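Local coordinates for protein uroporphyrin-III C-methyltransferase (Thermus thermophilus, PDB 1VE2) that probably methylates uroporphyrinogen III with S-adenosyl-L-methionine as methyl donor, a step of porphyrin biosynthesis, at residues Y6-G11 against E110-V115; V28-L33 against G78-R83; G120-L125 against A183-V188. One frame throughout, in Å; residues are numbered along the deposited sequence.

Overall arrangement
All three contacts are mainly buried. The centres of interactions 1 and 3 lie about 11 and 10 Å, and that of interaction 2 about 22 Å, from the centre of the chain, and interaction 2 has Glu-30, Arg-79 and Val-80 partly exposed, against one residue in each other contact. Interactions 1 and 2 share one parallel sheet: strands 4-9 and 80-85 are neighbours, probably joined by a hydrogen bond between Val-8 N and Arg-83 O, 2.7 Å apart. Both join strands by backbone hydrogen bonds; interaction 2 adds a salt bridge and side-chain hydrogen bonds across its segments. Interaction 3 sets a helix against the second sheet through apolar groups alone. Interactions 1 and 3 touch the second subunit.

Interaction 1: residues Y6-G11 against E110-V115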
ATOM      1  N   TYR A   6      13.756   8.866 -11.587  1.00 18.13           N
ATOM      2  CA  TYR A   6      12.606   8.743 -10.702  1.00 17.16           C
ATOM      3  C   TYR A   6      12.114   7.310 -10.815  1.00 18.67           C
ATOM      4  O   TYR A   6      11.934   6.812 -11.928  1.00 17.83           O
ATOM      5  CB  TYR A   6      11.470   9.670 -11.144  1.00 19.02           C
ATOM      6  CG  TYR A   6      11.703  11.136 -10.868  1.00 19.73           C
ATOM      7  CD1 TYR A   6      11.348  11.697  -9.645  1.00 22.28           C
ATOM      8  CD2 TYR A   6      12.267  11.964 -11.837  1.00 20.89           C
ATOM      9  CE1 TYR A   6      11.542  13.054  -9.390  1.00 21.03           C
ATOM     10  CE2 TYR A   6      12.470  13.325 -11.592  1.00 22.19           C
ATOM     11  CZ  TYR A   6      12.102  13.859 -10.368  1.00 22.82           C
ATOM     12  OH  TYR A   6      12.290  15.201 -10.120  1.00 24.71           O
ATOM     13  N   LEU A   7      11.940   6.632  -9.685  1.00 17.35           N
ATOM     14  CA  LEU A   7      11.390   5.267  -9.720  1.00 18.03           C
ATOM     15  C   LEU A   7       9.930   5.551  -9.390  1.00 15.06           C
ATOM     16  O   LEU A   7       9.597   5.915  -8.257  1.00 16.18           O
ATOM     17  CB  LEU A   7      12.048   4.370  -8.663  1.00 16.66           C
ATOM     18  CG  LEU A   7      13.579   4.236  -8.771  1.00 17.69           C
ATOM     19  CD1 LEU A   7      14.040   3.149  -7.799  1.00 18.94           C
ATOM     20  CD2 LEU A   7      14.005   3.869 -10.201  1.00 17.27           C
ATOM     21  N   VAL A   8       9.074   5.395 -10.395  1.00 15.46           N
ATOM     22  CA  VAL A   8       7.653   5.728 -10.286  1.00 17.18           C
ATOM     23  C   VAL A   8       6.650   4.591 -10.247  1.00 16.87           C
ATOM     24  O   VAL A   8       6.707   3.674 -11.062  1.00 18.22           O
ATOM     25  CB  VAL A   8       7.250   6.657 -11.466  1.00 17.59           C
ATOM     26  CG1 VAL A   8       5.790   7.143 -11.309  1.00 16.87           C
ATOM     27  CG2 VAL A   8       8.224   7.821 -11.551  1.00 18.27           C
ATOM     28  N   GLY A   9       5.722   4.680  -9.299  1.00 18.21           N
ATOM     29  CA  GLY A   9       4.673   3.688  -9.181  1.00 17.65           C
ATOM     30  C   GLY A   9       3.495   4.100 -10.052  1.00 18.96           C
ATOM     31  O   GLY A   9       3.042   5.244  -9.992  1.00 17.07           O
ATOM     32  N   ALA A  10       2.996   3.172 -10.867  1.00 17.49           N
ATOM     33  CA  ALA A  10       1.867   3.464 -11.745  1.00 18.12           C
ATOM     34  C   ALA A  10       0.528   3.101 -11.111  1.00 17.07           C
ATOM     35  O   ALA A  10      -0.524   3.328 -11.705  1.00 17.41           O
ATOM     36  CB  ALA A  10       2.026   2.707 -13.073  1.00 19.73           C
ATOM     37  N   GLY A  11       0.557   2.548  -9.905  1.00 16.15           N
ATOM     38  CA  GLY A  11      -0.690   2.160  -9.276  1.00 16.39           C
ATOM     39  C   GLY A  11      -1.095   0.809  -9.840  1.00 16.92           C
ATOM     40  O   GLY A  11      -0.411   0.280 -10.711  1.00 19.60           O
ATOM     41  N   GLU A 110      14.819   9.785  -6.983  1.00 18.62           N
ATOM     42  CA  GLU A 110      13.709   9.941  -6.056  1.00 18.20           C
ATOM     43  C   GLU A 110      12.739   8.812  -6.338  1.00 17.40           C
ATOM     44  O   GLU A 110      12.619   8.360  -7.481  1.00 16.45           O
ATOM     45  CB  GLU A 110      12.977  11.272  -6.254  1.00 21.31           C
ATOM     46  CG  GLU A 110      13.781  12.493  -5.909  1.00 26.06           C
ATOM     47  CD  GLU A 110      12.943  13.764  -5.908  1.00 28.58           C
ATOM     48  OE1 GLU A 110      13.542  14.859  -5.916  1.00 29.11           O
ATOM     49  OE2 GLU A 110      11.696  13.670  -5.891  1.00 26.60           O
ATOM     50  N   VAL A 111      12.049   8.359  -5.300  1.00 15.07           N
ATOM     51  CA  VAL A 111      11.075   7.287  -5.460  1.00 14.97           C
ATOM     52  C   VAL A 111       9.692   7.893  -5.245  1.00 16.14           C
ATOM     53  O   VAL A 111       9.459   8.610  -4.267  1.00 17.81           O
ATOM     54  CB  VAL A 111      11.335   6.144  -4.452  1.00 15.16           C
ATOM     55  CG1 VAL A 111      10.291   5.040  -4.619  1.00 13.98           C
ATOM     56  CG2 VAL A 111      12.750   5.590  -4.672  1.00 18.37           C
ATOM     57  N   VAL A 112       8.793   7.614  -6.182  1.00 13.54           N
ATOM     58  CA  VAL A 112       7.432   8.130  -6.162  1.00 14.38           C
ATOM     59  C   VAL A 112       6.474   6.978  -5.901  1.00 13.93           C
ATOM     60  O   VAL A 112       6.238   6.146  -6.781  1.00 13.76           O
ATOM     61  CB  VAL A 112       7.101   8.783  -7.508  1.00 14.72           C
ATOM     62  CG1 VAL A 112       5.682   9.346  -7.498  1.00 14.45           C
ATOM     63  CG2 VAL A 112       8.116   9.874  -7.803  1.00 16.85           C
ATOM     64  N   PRO A 113       5.924   6.906  -4.678  1.00 15.65           N
ATOM     65  CA  PRO A 113       4.983   5.870  -4.233  1.00 16.20           C
ATOM     66  C   PRO A 113       3.762   5.725  -5.127  1.00 16.45           C
ATOM     67  O   PRO A 113       3.322   6.692  -5.746  1.00 15.65           O
ATOM     68  CB  PRO A 113       4.580   6.342  -2.835  1.00 18.00           C
ATOM     69  CG  PRO A 113       5.775   7.072  -2.355  1.00 20.66           C
ATOM     70  CD  PRO A 113       6.215   7.849  -3.580  1.00 17.26           C
ATOM     71  N   GLY A 114       3.213   4.514  -5.169  1.00 13.69           N
ATOM     72  CA  GLY A 114       2.016   4.261  -5.944  1.00 14.44           C
ATOM     73  C   GLY A 114       1.078   3.368  -5.149  1.00 13.52           C
ATOM     74  O   GLY A 114       1.506   2.699  -4.214  1.00 14.50           O
ATOM     75  N   VAL A 115      -0.208   3.384  -5.479  1.00 14.32           N
ATOM     76  CA  VAL A 115      -1.176   2.519  -4.803  1.00 16.47           C
ATOM     77  C   VAL A 115      -0.778   1.095  -5.215  1.00 18.78           C
ATOM     78  O   VAL A 115      -0.713   0.787  -6.404  1.00 20.03           O
ATOM     79  CB  VAL A 115      -2.618   2.847  -5.283  1.00 18.76           C
ATOM     80  CG1 VAL A 115      -3.590   1.811  -4.779  1.00 21.44           C
ATOM     81  CG2 VAL A 115      -3.028   4.241  -4.762  1.00 18.33           C
TER
HETATM   82  O   HOH W   1       1.546   6.720  -8.382  1.00 15.48           O
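Leu-7 is tied to its neighbours on strand 109-112 through both its backbone polar groups: Leu-7 N donates to Glu-110 O at 2.9 Å, and Val-112 N reaches Leu-7 O at 2.8 Å with a nearly straight N-H...O angle of 178°. Gly-9 N then bonds Val-112 O at 3.0 Å. A CA-H...O contact from Tyr-6 CA to Glu-110 O, 3.2 Å, gives that carbonyl a second, weaker partner. Beyond the last direct bond, one water donates to both Gly-9 O and Pro-113 O.

This ladder, with strand directions only 7° apart, joins strand 4-9 to the last strand, 109-112, of the five-stranded parallel sheet. Gly-9 fits because a CB there would clash with Gly-114 N.

Among the side chains, Tyr-6 and Glu-110 lie side by side, pointing the same way. Glu-110 OE2 comes to the ring edge, 3.6 Å from Tyr-6 CE1, while its carboxylate is salt-bridged to Lys-4 and Lys-21. Tyr-6 OH hydrogen-bonds Lys-4 NZ, and Tyr-6 CD1 lies 4.1 Å from Val-112 CG2. An alanine at Tyr-6 would probably leave Glu-110 and Val-112 CG2 without the ring beside them and cost Lys-4 one partner. On the other face, Leu-7 CD1 meets Val-111 CG2.

Interaction 2: residues V28-L33 against G78-R83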
ATOM      1  N   VAL A  28       7.241  15.553 -17.168  1.00 26.72           N
ATOM      2  CA  VAL A  28       8.584  16.082 -17.364  1.00 27.85           C
ATOM      3  C   VAL A  28       9.646  15.068 -17.799  1.00 27.74           C
ATOM      4  O   VAL A  28      10.570  15.424 -18.520  1.00 28.09           O
ATOM      5  CB  VAL A  28       9.077  16.809 -16.089  1.00 29.59           C
ATOM      6  CG1 VAL A  28       8.077  17.885 -15.686  1.00 29.42           C
ATOM      7  CG2 VAL A  28       9.264  15.818 -14.952  1.00 32.27           C
ATOM      8  N   ALA A  29       9.521  13.812 -17.374  1.00 26.74           N
ATOM      9  CA  ALA A  29      10.506  12.793 -17.746  1.00 24.75           C
ATOM     10  C   ALA A  29      10.738  12.734 -19.259  1.00 23.45           C
ATOM     11  O   ALA A  29       9.792  12.620 -20.039  1.00 24.11           O
ATOM     12  CB  ALA A  29      10.067  11.429 -17.232  1.00 23.27           C
ATOM     13  N   GLU A  30      12.005  12.800 -19.661  1.00 23.80           N
ATOM     14  CA  GLU A  30      12.386  12.766 -21.075  1.00 25.02           C
ATOM     15  C   GLU A  30      12.305  11.369 -21.658  1.00 24.82           C
ATOM     16  O   GLU A  30      12.028  11.195 -22.842  1.00 24.80           O
ATOM     17  CB  GLU A  30      13.811  13.286 -21.245  1.00 26.63           C
ATOM     18  CG  GLU A  30      14.008  14.709 -20.774  1.00 31.38           C
ATOM     19  CD  GLU A  30      15.472  15.090 -20.709  1.00 34.19           C
ATOM     20  OE1 GLU A  30      16.168  14.940 -21.736  1.00 37.97           O
ATOM     21  OE2 GLU A  30      15.930  15.537 -19.635  1.00 35.16           O
ATOM     22  N   VAL A  31      12.573  10.374 -20.819  1.00 24.10           N
ATOM     23  CA  VAL A  31      12.532   8.979 -21.230  1.00 22.49           C
ATOM     24  C   VAL A  31      11.903   8.183 -20.091  1.00 21.42           C
ATOM     25  O   VAL A  31      12.181   8.444 -18.920  1.00 21.79           O
ATOM     26  CB  VAL A  31      13.957   8.437 -21.512  1.00 22.82           C
ATOM     27  CG1 VAL A  31      13.888   6.973 -21.930  1.00 22.95           C
ATOM     28  CG2 VAL A  31      14.626   9.266 -22.605  1.00 23.57           C
ATOM     29  N   VAL A  32      11.057   7.222 -20.438  1.00 21.51           N
ATOM     30  CA  VAL A  32      10.379   6.405 -19.437  1.00 23.56           C
ATOM     31  C   VAL A  32      10.501   4.921 -19.755  1.00 24.01           C
ATOM     32  O   VAL A  32       9.972   4.455 -20.769  1.00 24.56           O
ATOM     33  CB  VAL A  32       8.879   6.763 -19.361  1.00 23.13           C
ATOM     34  CG1 VAL A  32       8.193   5.961 -18.256  1.00 25.19           C
ATOM     35  CG2 VAL A  32       8.712   8.254 -19.125  1.00 24.31           C
ATOM     36  N   LEU A  33      11.214   4.186 -18.901  1.00 22.87           N
ATOM     37  CA  LEU A  33      11.373   2.745 -19.082  1.00 21.83           C
ATOM     38  C   LEU A  33      10.227   2.130 -18.288  1.00 22.38           C
ATOM     39  O   LEU A  33      10.284   2.041 -17.060  1.00 21.21           O
ATOM     40  CB  LEU A  33      12.717   2.262 -18.520  1.00 23.75           C
ATOM     41  CG  LEU A  33      14.030   2.963 -18.898  1.00 24.79           C
ATOM     42  CD1 LEU A  33      15.144   1.914 -18.892  1.00 24.88           C
ATOM     43  CD2 LEU A  33      13.952   3.611 -20.259  1.00 25.86           C
ATOM     44  N   GLY A  78      22.898  13.401 -18.637  1.00 35.86           N
ATOM     45  CA  GLY A  78      22.279  14.632 -18.177  1.00 34.54           C
ATOM     46  C   GLY A  78      20.769  14.686 -18.332  1.00 33.15           C
ATOM     47  O   GLY A  78      20.171  15.751 -18.205  1.00 33.26           O
ATOM     48  N   ARG A  79      20.148  13.541 -18.590  1.00 32.72           N
ATOM     49  CA  ARG A  79      18.701  13.476 -18.773  1.00 32.49           C
ATOM     50  C   ARG A  79      17.915  13.161 -17.503  1.00 31.12           C
ATOM     51  O   ARG A  79      18.441  12.557 -16.567  1.00 28.72           O
ATOM     52  CB  ARG A  79      18.357  12.420 -19.826  1.00 34.67           C
ATOM     53  CG  ARG A  79      18.717  12.786 -21.257  1.00 40.28           C
ATOM     54  CD  ARG A  79      18.497  11.589 -22.164  1.00 42.67           C
ATOM     55  NE  ARG A  79      18.340  11.958 -23.568  1.00 48.97           N
ATOM     56  CZ  ARG A  79      17.284  12.600 -24.063  1.00 49.73           C
ATOM     57  NH1 ARG A  79      16.280  12.953 -23.273  1.00 50.28           N
ATOM     58  NH2 ARG A  79      17.226  12.882 -25.358  1.00 52.12           N
ATOM     59  N   VAL A  80      16.653  13.591 -17.489  1.00 29.44           N
ATOM     60  CA  VAL A  80      15.736  13.326 -16.382  1.00 27.47           C
ATOM     61  C   VAL A  80      14.918  12.157 -16.893  1.00 25.74           C
ATOM     62  O   VAL A  80      14.214  12.282 -17.888  1.00 24.84           O
ATOM     63  CB  VAL A  80      14.782  14.502 -16.119  1.00 28.80           C
ATOM     64  CG1 VAL A  80      13.698  14.081 -15.127  1.00 28.84           C
ATOM     65  CG2 VAL A  80      15.564  15.687 -15.580  1.00 29.47           C
ATOM     66  N   VAL A  81      15.006  11.018 -16.223  1.00 23.74           N
ATOM     67  CA  VAL A  81      14.285   9.856 -16.691  1.00 22.07           C
ATOM     68  C   VAL A  81      13.475   9.180 -15.601  1.00 21.60           C
ATOM     69  O   VAL A  81      13.640   9.464 -14.412  1.00 19.35           O
ATOM     70  CB  VAL A  81      15.264   8.848 -17.320  1.00 25.40           C
ATOM     71  CG1 VAL A  81      15.965   9.502 -18.512  1.00 27.12           C
ATOM     72  CG2 VAL A  81      16.290   8.410 -16.299  1.00 22.77           C
ATOM     73  N   ALA A  82      12.585   8.291 -16.018  1.00 21.36           N
ATOM     74  CA  ALA A  82      11.741   7.590 -15.069  1.00 21.49           C
ATOM     75  C   ALA A  82      11.630   6.113 -15.375  1.00 20.37           C
ATOM     76  O   ALA A  82      11.636   5.699 -16.535  1.00 21.82           O
ATOM     77  CB  ALA A  82      10.343   8.210 -15.049  1.00 22.36           C
ATOM     78  N   ARG A  83      11.548   5.334 -14.306  1.00 17.69           N
ATOM     79  CA  ARG A  83      11.354   3.896 -14.379  1.00 18.22           C
ATOM     80  C   ARG A  83       9.897   3.810 -13.908  1.00 18.96           C
ATOM     81  O   ARG A  83       9.592   4.169 -12.770  1.00 20.05           O
ATOM     82  CB  ARG A  83      12.284   3.188 -13.385  1.00 17.83           C
ATOM     83  CG  ARG A  83      12.041   1.695 -13.221  1.00 19.84           C
ATOM     84  CD  ARG A  83      12.552   0.880 -14.397  1.00 18.40           C
ATOM     85  NE  ARG A  83      12.275  -0.536 -14.195  1.00 20.19           N
ATOM     86  CZ  ARG A  83      11.197  -1.171 -14.645  1.00 22.55           C
ATOM     87  NH1 ARG A  83      10.277  -0.521 -15.348  1.00 25.14           N
ATOM     88  NH2 ARG A  83      11.023  -2.459 -14.364  1.00 22.78           N
TER
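Glu-30 reaches Arg-79 and Val-80 with its CG anti to its own carbonyl carbon (chi1 -60°) and the chain extended beyond it, and Arg-83 bends at chi2 (75°), which swings CD back toward Leu-33. At the first end, the two carboxylate oxygens of Glu-30 do different work. OE1 forms a salt bridge with Arg-79 NH1; the modelled 2.5 Å separation of these atoms is unusually short, so its exact value is doubtful. OE2 accepts Val-80 N at 3.0 Å, the donor lying 60° out of the carboxylate plane. With Glu-30 N donating to Val-80 O at 2.9 Å, both backbone polar groups of Val-80 are held by this single glutamate.

The strands proper are joined by Ala-82 N to Val-31 O, 2.9 Å, and Leu-33 N to Ala-82 O, 2.8 Å, a parallel pairing. Val-31 N is buried and has no polar partner in the model. At the far end, Arg-83 NH1 donates to Leu-33 O at 3.1 Å from above the carbonyl plane, while its NE and NH2 are engaged in salt bridges with Glu-98 and Asp-35. Apolar contacts lie on both sides: Val-31 CB meets Val-81 CG1 at 3.8 Å on one, and Ala-29 CB, from the loop before the strand, meets Ala-82 CB at 3.9 Å on the other.

Strand 31-34 lies between strands 49-52 and 80-85 in the parallel sheet. Helix 64-76, which ends in a Schellman motif at Gly-78, packs its Leu-71, Leu-74 and Ile-67 on the face that carries Leu-33, Val-81 and Arg-83; strand 4-9 flanks strand 80-85 on the side away from strand 31-34.

Interaction 3: residues G120-L125 against A183-V188; sequences GALSAL and ALLARV
Ala-121 opens the contact: its CB rests 3.9 Å from Val-188 CG1, and the short side chain lets the helix come close, the CA atoms of the two residues being 6.2 Å apart. One residue on, Leu-122 extends its CD2 to Leu-185 CD2 at 3.5 Å, a close methyl-to-methyl contact in which the two side chains cross at about a right angle. Leu-185 CD1 lies a little farther from the same methyl, at 4.1 Å, so the fork of Leu-185 presents both branches to Leu-122.

Leu-125, the first residue to leave the helix, still takes a backbone bond from N to Ala-121 O at 3.2 Å. Its CG, anti to its own carbonyl carbon (chi1 -70°), lies 3.8 Å from Val-188 CG1, and its CD1 touches two partners. Leu-185 CD2 is 3.6 Å from Leu-125 CD1, the two leucines sliding past each other in opposite directions. Val-188 instead meets Leu-125 tip to tip, with Val-188 CG1 3.8 Å from Leu-125 CD1. That same valine methyl thus serves Ala-121 and Leu-125, residues one helical turn apart, while Leu-185 CD2 is shared by Leu-122 and Leu-125. The valine follows Arg-187, whose backbone has the left-handed conformation (phi 46°) where the chain turns after the strand.

Strand 181-186 runs antiparallel to both its neighbours, 214-218 and 194-199, in the mixed sheet. Helix 119-124 packs on this sheet, Ala-121 also touching Leu-215 and Leu-122 touching Val-217 of strand 214-218. Elsewhere on the helix, Ser-123 OG hydrogen-bonds Asp-88 of the second subunit, so the element lies between its own sheet and the dimer partner.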
ATOM      1  N   GLY A 120      -3.840  -1.968  -2.579  1.00 26.23           N
ATOM      2  CA  GLY A 120      -4.543  -0.911  -3.278  1.00 24.75           C
ATOM      3  C   GLY A 120      -5.730  -1.410  -4.078  1.00 24.17           C
ATOM      4  O   GLY A 120      -6.797  -0.797  -4.058  1.00 23.34           O
ATOM      5  N   ALA A 121      -5.552  -2.522  -4.790  1.00 23.93           N
ATOM      6  CA  ALA A 121      -6.630  -3.084  -5.596  1.00 22.42           C
ATOM      7  C   ALA A 121      -7.791  -3.517  -4.715  1.00 21.86           C
ATOM      8  O   ALA A 121      -8.953  -3.242  -5.017  1.00 20.22           O
ATOM      9  CB  ALA A 121      -6.120  -4.274  -6.412  1.00 22.67           C
ATOM     10  N   LEU A 122      -7.478  -4.206  -3.622  1.00 21.57           N
ATOM     11  CA  LEU A 122      -8.515  -4.663  -2.702  1.00 22.72           C
ATOM     12  C   LEU A 122      -9.301  -3.480  -2.131  1.00 22.49           C
ATOM     13  O   LEU A 122     -10.526  -3.527  -2.044  1.00 23.09           O
ATOM     14  CB  LEU A 122      -7.878  -5.484  -1.578  1.00 24.63           C
ATOM     15  CG  LEU A 122      -7.140  -6.735  -2.065  1.00 27.32           C
ATOM     16  CD1 LEU A 122      -6.391  -7.375  -0.918  1.00 30.18           C
ATOM     17  CD2 LEU A 122      -8.139  -7.722  -2.652  1.00 30.64           C
ATOM     18  N   SER A 123      -8.608  -2.414  -1.741  1.00 22.26           N
ATOM     19  CA  SER A 123      -9.303  -1.248  -1.207  1.00 23.70           C
ATOM     20  C   SER A 123     -10.194  -0.632  -2.284  1.00 24.03           C
ATOM     21  O   SER A 123     -11.302  -0.182  -1.998  1.00 24.34           O
ATOM     22  CB  SER A 123      -8.308  -0.196  -0.702  1.00 23.63           C
ATOM     23  OG  SER A 123      -7.603  -0.663   0.439  1.00 28.10           O
ATOM     24  N   ALA A 124      -9.718  -0.607  -3.527  1.00 23.49           N
ATOM     25  CA  ALA A 124     -10.518  -0.032  -4.605  1.00 23.78           C
ATOM     26  C   ALA A 124     -11.854  -0.761  -4.730  1.00 24.72           C
ATOM     27  O   ALA A 124     -12.860  -0.167  -5.126  1.00 25.19           O
ATOM     28  CB  ALA A 124      -9.757  -0.091  -5.928  1.00 22.96           C
ATOM     29  N   LEU A 125     -11.859  -2.048  -4.394  1.00 24.79           N
ATOM     30  CA  LEU A 125     -13.081  -2.839  -4.455  1.00 25.97           C
ATOM     31  C   LEU A 125     -13.831  -2.776  -3.131  1.00 27.07           C
ATOM     32  O   LEU A 125     -14.844  -3.453  -2.952  1.00 27.81           O
ATOM     33  CB  LEU A 125     -12.767  -4.295  -4.803  1.00 25.42           C
ATOM     34  CG  LEU A 125     -12.279  -4.526  -6.237  1.00 26.93           C
ATOM     35  CD1 LEU A 125     -11.922  -5.990  -6.444  1.00 26.74           C
ATOM     36  CD2 LEU A 125     -13.358  -4.097  -7.211  1.00 27.18           C
ATOM     37  N   ALA A 183     -10.455 -15.673  -1.821  1.00 31.74           N
ATOM     38  CA  ALA A 183     -10.864 -14.863  -2.956  1.00 30.83           C
ATOM     39  C   ALA A 183      -9.775 -14.814  -4.016  1.00 31.50           C
ATOM     40  O   ALA A 183      -8.585 -14.781  -3.707  1.00 30.71           O
ATOM     41  CB  ALA A 183     -11.203 -13.457  -2.495  1.00 30.36           C
ATOM     42  N   LEU A 184     -10.193 -14.834  -5.276  1.00 31.79           N
ATOM     43  CA  LEU A 184      -9.270 -14.760  -6.400  1.00 32.95           C
ATOM     44  C   LEU A 184      -9.694 -13.533  -7.199  1.00 33.33           C
ATOM     45  O   LEU A 184     -10.812 -13.472  -7.703  1.00 35.51           O
ATOM     46  CB  LEU A 184      -9.364 -16.024  -7.260  1.00 33.74           C
ATOM     47  CG  LEU A 184      -8.928 -17.333  -6.595  1.00 34.11           C
ATOM     48  CD1 LEU A 184      -9.134 -18.495  -7.562  1.00 35.89           C
ATOM     49  CD2 LEU A 184      -7.466 -17.246  -6.181  1.00 34.24           C
ATOM     50  N   LEU A 185      -8.812 -12.546  -7.297  1.00 32.97           N
ATOM     51  CA  LEU A 185      -9.143 -11.321  -8.006  1.00 32.33           C
ATOM     52  C   LEU A 185      -8.164 -11.051  -9.134  1.00 32.89           C
ATOM     53  O   LEU A 185      -6.979 -10.804  -8.902  1.00 33.51           O
ATOM     54  CB  LEU A 185      -9.153 -10.138  -7.034  1.00 33.15           C
ATOM     55  CG  LEU A 185      -9.955 -10.330  -5.745  1.00 33.90           C
ATOM     56  CD1 LEU A 185      -9.138 -11.140  -4.746  1.00 34.29           C
ATOM     57  CD2 LEU A 185     -10.303  -8.973  -5.155  1.00 34.02           C
ATOM     58  N   ALA A 186      -8.666 -11.094 -10.363  1.00 31.12           N
ATOM     59  CA  ALA A 186      -7.818 -10.862 -11.518  1.00 29.37           C
ATOM     60  C   ALA A 186      -8.169  -9.576 -12.247  1.00 27.01           C
ATOM     61  O   ALA A 186      -9.327  -9.170 -12.293  1.00 25.63           O
ATOM     62  CB  ALA A 186      -7.911 -12.046 -12.475  1.00 32.04           C
ATOM     63  N   ARG A 187      -7.144  -8.943 -12.806  1.00 28.12           N
ATOM     64  CA  ARG A 187      -7.280  -7.709 -13.571  1.00 28.75           C
ATOM     65  C   ARG A 187      -8.163  -6.655 -12.911  1.00 28.38           C
ATOM     66  O   ARG A 187      -8.984  -6.014 -13.572  1.00 27.25           O
ATOM     67  CB  ARG A 187      -7.810  -8.043 -14.970  1.00 30.88           C
ATOM     68  CG  ARG A 187      -6.951  -9.060 -15.718  1.00 34.90           C
ATOM     69  CD  ARG A 187      -7.556  -9.428 -17.071  1.00 36.80           C
ATOM     70  NE  ARG A 187      -7.511  -8.311 -18.013  1.00 40.06           N
ATOM     71  CZ  ARG A 187      -6.407  -7.884 -18.622  1.00 40.17           C
ATOM     72  NH1 ARG A 187      -5.242  -8.482 -18.395  1.00 40.34           N
ATOM     73  NH2 ARG A 187      -6.466  -6.851 -19.451  1.00 39.09           N
ATOM     74  N   VAL A 188      -7.994  -6.467 -11.606  1.00 26.02           N
ATOM     75  CA  VAL A 188      -8.789  -5.474 -10.893  1.00 26.29           C
ATOM     76  C   VAL A 188      -8.489  -4.091 -11.454  1.00 26.25           C
ATOM     77  O   VAL A 188      -7.327  -3.718 -11.609  1.00 28.05           O
ATOM     78  CB  VAL A 188      -8.478  -5.469  -9.381  1.00 25.69           C
ATOM     79  CG1 VAL A 188      -9.322  -4.400  -8.682  1.00 23.54           C
ATOM     80  CG2 VAL A 188      -8.752  -6.843  -8.795  1.00 25.22           C
TER